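3'3'-cGAMP-specific phosphodiesterase 3 (Vibrio cholerae O1 biovar El Tor str. N16961, PDB 5Z7C) belongs to the HD-domain proteins and is built mainly of helices, with two stretches of HD-type sequence in a single chain. Local coordinates at residues 141-146 against 181-186; 150-155 against 170-175. The protein carries 2 engineered substitutions. All blocks are in the same frame, centred on the assembly; numbering follows the deposited sequence.

Contacts 1 and 2 join one helix, 141-160, to the single loop that runs between helices 165-168 and 194-211. Contact 2 (150-155 against 170-175) is nested inside the chain loop that contact 1 (141-146 against 181-186) closes, so the loop is pinned twice along the helix. The two centres are 11 Å apart. The centre of contact 1, a surface contact, lies about 24 Å from that of the chain, and that of contact 2, partly buried, about 16 Å. The two meet directly: Pro184 CG packs 3.8 Å from Cys151 SG, and Arg183 O lies 3.5 Å from Asp175 CB. All four segments belong to the first HD-type part of the chain.

Contact 1: 141-146 against 181-186; sequences DYAQEL and QGRPEQ
Gln144, in the first turn of helix 141-160, reaches across to Arg183 and Pro184 of the facing loop. Its CB packs 3.9 Å from Arg183 NH1. CG stands anti to the backbone N, and a bend at chi2 (88°) swings the amide toward the loop. There the two ends of the amide part company. OE1 lies in the plane of the Arg183 guanidinium, at its edge, and accepts a weak, bent hydrogen bond from NH1 at 2.9 Å; the two flat groups stand 77° apart. NE2 gives its N-H to the backbone Pro184 O at 2.6 Å, meeting a lone pair in the carbonyl plane at a C=O...N angle of 124°, though the bond is bent and the oxygen somewhat tilted from the amide plane. NE2 also packs 3.7 Å from Pro184 CB. Next to Gln144, Ala143 covers part of one guanidinium face, its CB 3.8 Å from Arg183 NE. Pro184 follows a cis peptide bond, and its ring continues onto Ile147 and Gln148 along the helix. The Gly182-Arg183-Pro184 sequence resembles the Gly-Tyr-Pro signature of HD-GYP proteins, consistent with a divergent version of that loop. Accepting from an arginine and donating to a main-chain oxygen favours the modelled amide orientation, OE1 toward the arginine, and the nearby positive charge probably polarises it toward stronger N-H donation.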
ATOM      1  N   ASP A 141       3.713  19.076 -19.974  1.00 58.99           N
ATOM      2  CA  ASP A 141       4.840  19.208 -19.058  1.00 57.88           C
ATOM      3  C   ASP A 141       4.501  18.634 -17.686  1.00 55.56           C
ATOM      4  O   ASP A 141       5.273  17.863 -17.117  1.00 53.82           O
ATOM      5  CB  ASP A 141       5.256  20.674 -18.928  1.00 59.76           C
ATOM      6  CG  ASP A 141       6.043  21.165 -20.127  1.00 65.69           C
ATOM      7  OD1 ASP A 141       6.718  20.338 -20.775  1.00 71.70           O
ATOM      8  OD2 ASP A 141       5.987  22.377 -20.421  1.00 72.48           O
ATOM      9  N   TYR A 142       3.342  19.018 -17.160  1.00 60.63           N
ATOM     10  CA  TYR A 142       2.908  18.553 -15.890  1.00 57.95           C
ATOM     11  C   TYR A 142       2.864  17.053 -15.888  1.00 61.08           C
ATOM     12  O   TYR A 142       3.364  16.412 -14.995  1.00 60.35           O
ATOM     13  CB  TYR A 142       1.520  19.080 -15.651  1.00 58.25           C
ATOM     14  CG  TYR A 142       0.817  18.476 -14.499  1.00 59.47           C
ATOM     15  CD1 TYR A 142       1.360  18.498 -13.254  1.00 59.46           C
ATOM     16  CD2 TYR A 142      -0.408  17.906 -14.648  1.00 63.09           C
ATOM     17  CE1 TYR A 142       0.715  17.960 -12.215  1.00 60.10           C
ATOM     18  CE2 TYR A 142      -1.055  17.368 -13.607  1.00 62.80           C
ATOM     19  CZ  TYR A 142      -0.492  17.397 -12.399  1.00 61.42           C
ATOM     20  OH  TYR A 142      -1.159  16.852 -11.365  1.00 62.60           O
ATOM     21  N   ALA A 143       2.254  16.481 -16.902  1.00 60.24           N
ATOM     22  CA  ALA A 143       2.090  15.056 -16.955  1.00 54.81           C
ATOM     23  C   ALA A 143       3.442  14.417 -16.971  1.00 52.52           C
ATOM     24  O   ALA A 143       3.637  13.398 -16.370  1.00 56.61           O
ATOM     25  CB  ALA A 143       1.328  14.680 -18.151  1.00 54.13           C
ATOM     26  N   GLN A 144       4.370  15.011 -17.669  1.00 57.13           N
ATOM     27  CA  GLN A 144       5.690  14.474 -17.703  1.00 59.01           C
ATOM     28  C   GLN A 144       6.314  14.490 -16.335  1.00 63.22           C
ATOM     29  O   GLN A 144       7.046  13.604 -15.994  1.00 65.97           O
ATOM     30  CB  GLN A 144       6.533  15.259 -18.671  1.00 61.17           C
ATOM     31  CG  GLN A 144       7.935  14.776 -18.781  1.00 65.61           C
ATOM     32  CD  GLN A 144       8.091  13.710 -19.798  1.00 68.06           C
ATOM     33  OE1 GLN A 144       7.154  13.372 -20.503  1.00 65.24           O
ATOM     34  NE2 GLN A 144       9.272  13.152 -19.874  1.00 71.80           N
ATOM     35  N   GLU A 145       6.095  15.543 -15.579  1.00 59.34           N
ATOM     36  CA  GLU A 145       6.634  15.611 -14.244  1.00 61.00           C
ATOM     37  C   GLU A 145       6.014  14.569 -13.370  1.00 57.52           C
ATOM     38  O   GLU A 145       6.661  13.986 -12.542  1.00 58.63           O
ATOM     39  CB  GLU A 145       6.413  16.984 -13.641  1.00 64.12           C
ATOM     40  CG  GLU A 145       7.350  18.024 -14.150  1.00 70.99           C
ATOM     41  CD  GLU A 145       8.772  17.627 -14.000  1.00 78.14           C
ATOM     42  OE1 GLU A 145       9.147  17.236 -12.894  1.00 80.24           O
ATOM     43  OE2 GLU A 145       9.525  17.707 -14.976  1.00 82.30           O
ATOM     44  N   LEU A 146       4.733  14.373 -13.529  1.00 53.20           N
ATOM     45  CA  LEU A 146       4.035  13.452 -12.705  1.00 51.04           C
ATOM     46  C   LEU A 146       4.546  12.055 -12.881  1.00 57.81           C
ATOM     47  O   LEU A 146       4.781  11.357 -11.923  1.00 58.96           O
ATOM     48  CB  LEU A 146       2.616  13.453 -13.170  1.00 52.73           C
ATOM     49  CG  LEU A 146       1.609  13.137 -12.120  1.00 54.53           C
ATOM     50  CD1 LEU A 146       1.791  14.081 -11.024  1.00 54.40           C
ATOM     51  CD2 LEU A 146       0.296  13.318 -12.731  1.00 55.06           C
ATOM     52  N   GLN A 181       5.320   7.025 -27.678  1.00 73.41           N
ATOM     53  CA  GLN A 181       4.515   8.127 -27.195  1.00 77.75           C
ATOM     54  C   GLN A 181       4.176   8.083 -25.717  1.00 75.78           C
ATOM     55  O   GLN A 181       3.247   8.728 -25.283  1.00 73.31           O
ATOM     56  CB  GLN A 181       3.235   8.251 -27.979  1.00 84.99           C
ATOM     57  CG  GLN A 181       3.454   8.553 -29.427  1.00 87.20           C
ATOM     58  CD  GLN A 181       3.657  10.000 -29.671  1.00 95.07           C
ATOM     59  OE1 GLN A 181       4.777  10.450 -29.826  1.00 98.45           O
ATOM     60  NE2 GLN A 181       2.573  10.751 -29.699  1.00 94.40           N
ATOM     61  N   GLY A 182       4.917   7.301 -24.959  1.00 85.09           N
ATOM     62  CA  GLY A 182       4.736   7.200 -23.534  1.00 81.30           C
ATOM     63  C   GLY A 182       5.791   7.946 -22.772  1.00 88.90           C
ATOM     64  O   GLY A 182       6.835   8.238 -23.294  1.00 93.58           O
ATOM     65  N   ARG A 183       5.521   8.212 -21.512  1.00 77.05           N
ATOM     66  CA  ARG A 183       6.457   8.903 -20.674  1.00 72.48           C
ATOM     67  C   ARG A 183       7.148   7.995 -19.682  1.00 70.85           C
ATOM     68  O   ARG A 183       6.652   6.932 -19.462  1.00 69.96           O
ATOM     69  CB  ARG A 183       5.590   9.913 -19.956  1.00 68.57           C
ATOM     70  CG  ARG A 183       4.561  10.576 -20.834  1.00 70.66           C
ATOM     71  CD  ARG A 183       3.455  11.167 -20.009  1.00 68.54           C
ATOM     72  NE  ARG A 183       2.653  12.144 -20.726  1.00 71.06           N
ATOM     73  CZ  ARG A 183       3.141  13.214 -21.343  1.00 80.66           C
ATOM     74  NH1 ARG A 183       4.440  13.452 -21.375  1.00 77.15           N
ATOM     75  NH2 ARG A 183       2.315  14.034 -21.959  1.00 84.27           N
ATOM     76  N   PRO A 184       8.256   8.401 -19.121  1.00 57.67           N
ATOM     77  CA  PRO A 184       8.799   9.725 -19.322  1.00 58.02           C
ATOM     78  C   PRO A 184       9.876   9.809 -20.357  1.00 59.95           C
ATOM     79  O   PRO A 184      10.362  10.889 -20.572  1.00 66.79           O
ATOM     80  CB  PRO A 184       9.452   9.980 -17.988  1.00 49.95           C
ATOM     81  CG  PRO A 184       9.951   8.690 -17.634  1.00 49.73           C
ATOM     82  CD  PRO A 184       8.872   7.758 -17.969  1.00 46.29           C
ATOM     83  N   GLU A 185      10.316   8.705 -20.915  1.00 62.59           N
ATOM     84  CA  GLU A 185      11.433   8.749 -21.826  1.00 66.75           C
ATOM     85  C   GLU A 185      11.107   8.606 -23.293  1.00 67.66           C
ATOM     86  O   GLU A 185      11.990   8.698 -24.117  1.00 73.19           O
ATOM     87  CB  GLU A 185      12.434   7.682 -21.459  1.00 66.08           C
ATOM     88  CG  GLU A 185      13.299   8.005 -20.310  1.00 67.85           C
ATOM     89  CD  GLU A 185      14.106   6.825 -19.907  1.00 77.90           C
ATOM     90  OE1 GLU A 185      13.538   5.735 -19.815  1.00 81.01           O
ATOM     91  OE2 GLU A 185      15.310   6.969 -19.689  1.00 80.92           O
ATOM     92  N   GLN A 186       9.860   8.372 -23.622  1.00 66.99           N
ATOM     93  CA  GLN A 186       9.507   8.220 -24.999  1.00 69.78           C
ATOM     94  C   GLN A 186      10.264   7.102 -25.692  1.00 76.10           C
ATOM     95  O   GLN A 186      10.706   7.247 -26.808  1.00 77.49           O
ATOM     96  CB  GLN A 186       9.754   9.524 -25.695  1.00 69.57           C
ATOM     97  CG  GLN A 186       8.631  10.485 -25.537  1.00 76.14           C
ATOM     98  CD  GLN A 186       8.704  11.237 -24.251  1.00 86.40           C
ATOM     99  OE1 GLN A 186       9.752  11.726 -23.869  1.00 91.56           O
ATOM    100  NE2 GLN A 186       7.587  11.340 -23.573  1.00 87.79           N
TER

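Contact 2: 150-155 against 170-175; sequences RCTRGA and GIHSLD
Cys151 and His172 form a sulfur-aromatic contact where helix 141-160 meets a type I beta turn, Ile171 to Leu174, in the HD-type helical domain. Cys151 SG sits over the centre of the imidazole, 3.5 Å from the centroid and 11° off the ring normal. Its chi1 of 88° places the sulfur between the backbone N and the carbonyl carbon, from where it faces the ring. Cys151 CB meanwhile rests 3.2 Å from His172 O, so this residue touches both the main chain and the ring of its partner. Ala155 CB approaches the ring at its edge, near the ring plane, while Thr152 CG2 comes obliquely to CE1 at 4.2 Å. The Thr152 hydroxyl is engaged within its own helix, with Gln148 O and Thr149 O. No hydrogen bond spans the two segments, which meet through packing, the sulfur-aromatic contact and one long salt bridge. Arg150 NH1 is 3.6 Å from Asp175 OD2; the side chains meet at about a right angle, with guanidinium and carboxylate planes 67° apart. Leu174 also packs on Ala199 and Gln203 of helix 194-211, and Ser173, whose CB points away from 150-155, touches Ser196, so the turn lies between the two helices. Ile171 closes against Gly154, which has no side chain to hold it off: the methyl CG2 lies 3.9 Å from Gly154 C.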
ATOM      1  N   ARG A 150       6.718   9.590 -10.322  1.00 60.72           N
ATOM      2  CA  ARG A 150       6.151   8.337  -9.895  1.00 56.82           C
ATOM      3  C   ARG A 150       7.018   7.172 -10.268  1.00 56.62           C
ATOM      4  O   ARG A 150       7.222   6.267  -9.501  1.00 58.62           O
ATOM      5  CB  ARG A 150       4.799   8.188 -10.562  1.00 55.22           C
ATOM      6  CG  ARG A 150       4.203   6.835 -10.534  1.00 56.44           C
ATOM      7  CD  ARG A 150       3.271   6.684 -11.644  1.00 65.11           C
ATOM      8  NE  ARG A 150       2.244   7.696 -11.575  1.00 73.52           N
ATOM      9  CZ  ARG A 150       1.168   7.716 -12.346  1.00 80.42           C
ATOM     10  NH1 ARG A 150       0.983   6.769 -13.246  1.00 84.36           N
ATOM     11  NH2 ARG A 150       0.275   8.679 -12.217  1.00 80.47           N
ATOM     12  N   CYS A 151       7.442   7.165 -11.505  1.00 45.55           N
ATOM     13  CA  CYS A 151       8.206   6.079 -12.020  1.00 49.07           C
ATOM     14  C   CYS A 151       9.545   5.977 -11.350  1.00 49.32           C
ATOM     15  O   CYS A 151      10.051   4.917 -11.140  1.00 51.85           O
ATOM     16  CB  CYS A 151       8.283   6.163 -13.531  1.00 53.91           C
ATOM     17  SG  CYS A 151       9.656   7.158 -14.193  1.00 65.34           S
ATOM     18  N   THR A 152      10.153   7.103 -11.082  1.00 56.13           N
ATOM     19  CA  THR A 152      11.403   7.137 -10.373  1.00 60.02           C
ATOM     20  C   THR A 152      11.249   6.673  -8.951  1.00 58.86           C
ATOM     21  O   THR A 152      12.106   6.027  -8.404  1.00 56.99           O
ATOM     22  CB  THR A 152      11.952   8.530 -10.387  1.00 62.48           C
ATOM     23  OG1 THR A 152      11.001   9.392  -9.775  1.00 64.11           O
ATOM     24  CG2 THR A 152      12.130   8.981 -11.771  1.00 66.50           C
ATOM     25  N   ARG A 153      10.124   7.046  -8.349  1.00 65.53           N
ATOM     26  CA  ARG A 153       9.848   6.724  -6.957  1.00 70.79           C
ATOM     27  C   ARG A 153       9.572   5.238  -6.775  1.00 71.76           C
ATOM     28  O   ARG A 153      10.016   4.632  -5.799  1.00 67.56           O
ATOM     29  CB  ARG A 153       8.662   7.542  -6.442  1.00 70.61           C
ATOM     30  CG  ARG A 153       9.051   8.877  -5.827  1.00 77.15           C
ATOM     31  CD  ARG A 153       8.045   9.314  -4.775  1.00 88.78           C
ATOM     32  NE  ARG A 153       7.828  10.758  -4.789  1.00 96.73           N
ATOM     33  CZ  ARG A 153       6.718  11.350  -4.362  1.00 98.89           C
ATOM     34  NH1 ARG A 153       5.717  10.624  -3.883  1.00100.09           N
ATOM     35  NH2 ARG A 153       6.607  12.670  -4.413  1.00 97.55           N
ATOM     36  N   GLY A 154       8.840   4.651  -7.716  1.00 54.97           N
ATOM     37  CA  GLY A 154       8.515   3.252  -7.629  1.00 51.30           C
ATOM     38  C   GLY A 154       9.741   2.429  -7.858  1.00 49.54           C
ATOM     39  O   GLY A 154       9.948   1.435  -7.223  1.00 45.06           O
ATOM     40  N   ALA A 155      10.559   2.866  -8.784  1.00 47.42           N
ATOM     41  CA  ALA A 155      11.770   2.172  -9.097  1.00 52.37           C
ATOM     42  C   ALA A 155      12.611   2.175  -7.865  1.00 58.71           C
ATOM     43  O   ALA A 155      13.355   1.261  -7.606  1.00 56.07           O
ATOM     44  CB  ALA A 155      12.470   2.850 -10.188  1.00 47.93           C
ATOM     45  N   GLY A 170      11.390  -1.147 -15.208  1.00 60.53           N
ATOM     46  CA  GLY A 170      10.305  -1.994 -15.585  1.00 59.97           C
ATOM     47  C   GLY A 170       9.227  -1.776 -14.608  1.00 59.67           C
ATOM     48  O   GLY A 170       8.203  -2.384 -14.691  1.00 57.91           O
ATOM     49  N   ILE A 171       9.481  -0.920 -13.650  1.00 51.09           N
ATOM     50  CA  ILE A 171       8.437  -0.260 -12.921  1.00 44.14           C
ATOM     51  C   ILE A 171       8.570   1.129 -13.510  1.00 55.73           C
ATOM     52  O   ILE A 171       7.613   1.829 -13.694  1.00 52.11           O
ATOM     53  CB  ILE A 171       8.741  -0.234 -11.450  1.00 47.27           C
ATOM     54  CG1 ILE A 171       8.519  -1.613 -10.874  1.00 47.53           C
ATOM     55  CG2 ILE A 171       7.813   0.648 -10.758  1.00 42.29           C
ATOM     56  CD1 ILE A 171       8.771  -1.695  -9.439  1.00 45.36           C
ATOM     57  N   HIS A 172       9.795   1.514 -13.790  1.00 51.91           N
ATOM     58  CA  HIS A 172      10.143   2.813 -14.308  1.00 49.44           C
ATOM     59  C   HIS A 172       9.599   3.136 -15.666  1.00 50.87           C
ATOM     60  O   HIS A 172       9.264   4.261 -15.942  1.00 49.66           O
ATOM     61  CB  HIS A 172      11.639   2.926 -14.370  1.00 58.99           C
ATOM     62  CG  HIS A 172      12.119   4.259 -14.826  1.00 64.31           C
ATOM     63  ND1 HIS A 172      12.961   5.041 -14.073  1.00 64.52           N
ATOM     64  CD2 HIS A 172      11.878   4.949 -15.957  1.00 66.25           C
ATOM     65  CE1 HIS A 172      13.217   6.157 -14.720  1.00 64.45           C
ATOM     66  NE2 HIS A 172      12.582   6.121 -15.871  1.00 66.72           N
ATOM     67  N   SER A 173       9.508   2.131 -16.512  1.00 47.24           N
ATOM     68  CA  SER A 173       9.090   2.294 -17.880  1.00 46.13           C
ATOM     69  C   SER A 173       7.692   1.800 -18.075  1.00 41.60           C
ATOM     70  O   SER A 173       7.297   1.509 -19.160  1.00 42.56           O
ATOM     71  CB  SER A 173      10.023   1.567 -18.801  1.00 43.03           C
ATOM     72  OG  SER A 173      11.275   2.198 -18.832  1.00 51.67           O
ATOM     73  N   LEU A 174       6.928   1.756 -17.019  1.00 46.95           N
ATOM     74  CA  LEU A 174       5.625   1.183 -17.093  1.00 46.93           C
ATOM     75  C   LEU A 174       4.829   1.943 -18.098  1.00 47.32           C
ATOM     76  O   LEU A 174       4.062   1.388 -18.827  1.00 46.86           O
ATOM     77  CB  LEU A 174       4.969   1.318 -15.742  1.00 45.41           C
ATOM     78  CG  LEU A 174       3.547   0.859 -15.531  1.00 47.40           C
ATOM     79  CD1 LEU A 174       3.470  -0.585 -15.754  1.00 48.75           C
ATOM     80  CD2 LEU A 174       3.070   1.169 -14.196  1.00 44.57           C
ATOM     81  N   ASP A 175       5.021   3.241 -18.133  1.00 56.79           N
ATOM     82  CA  ASP A 175       4.144   4.115 -18.868  1.00 53.51           C
ATOM     83  C   ASP A 175       4.660   4.493 -20.234  1.00 57.03           C
ATOM     84  O   ASP A 175       4.139   5.364 -20.878  1.00 60.72           O
ATOM     85  CB  ASP A 175       3.825   5.329 -18.040  1.00 49.16           C
ATOM     86  CG  ASP A 175       2.819   5.040 -16.981  1.00 63.20           C
ATOM     87  OD1 ASP A 175       1.731   4.585 -17.317  1.00 62.48           O
ATOM     88  OD2 ASP A 175       3.101   5.253 -15.803  1.00 58.46           O
TER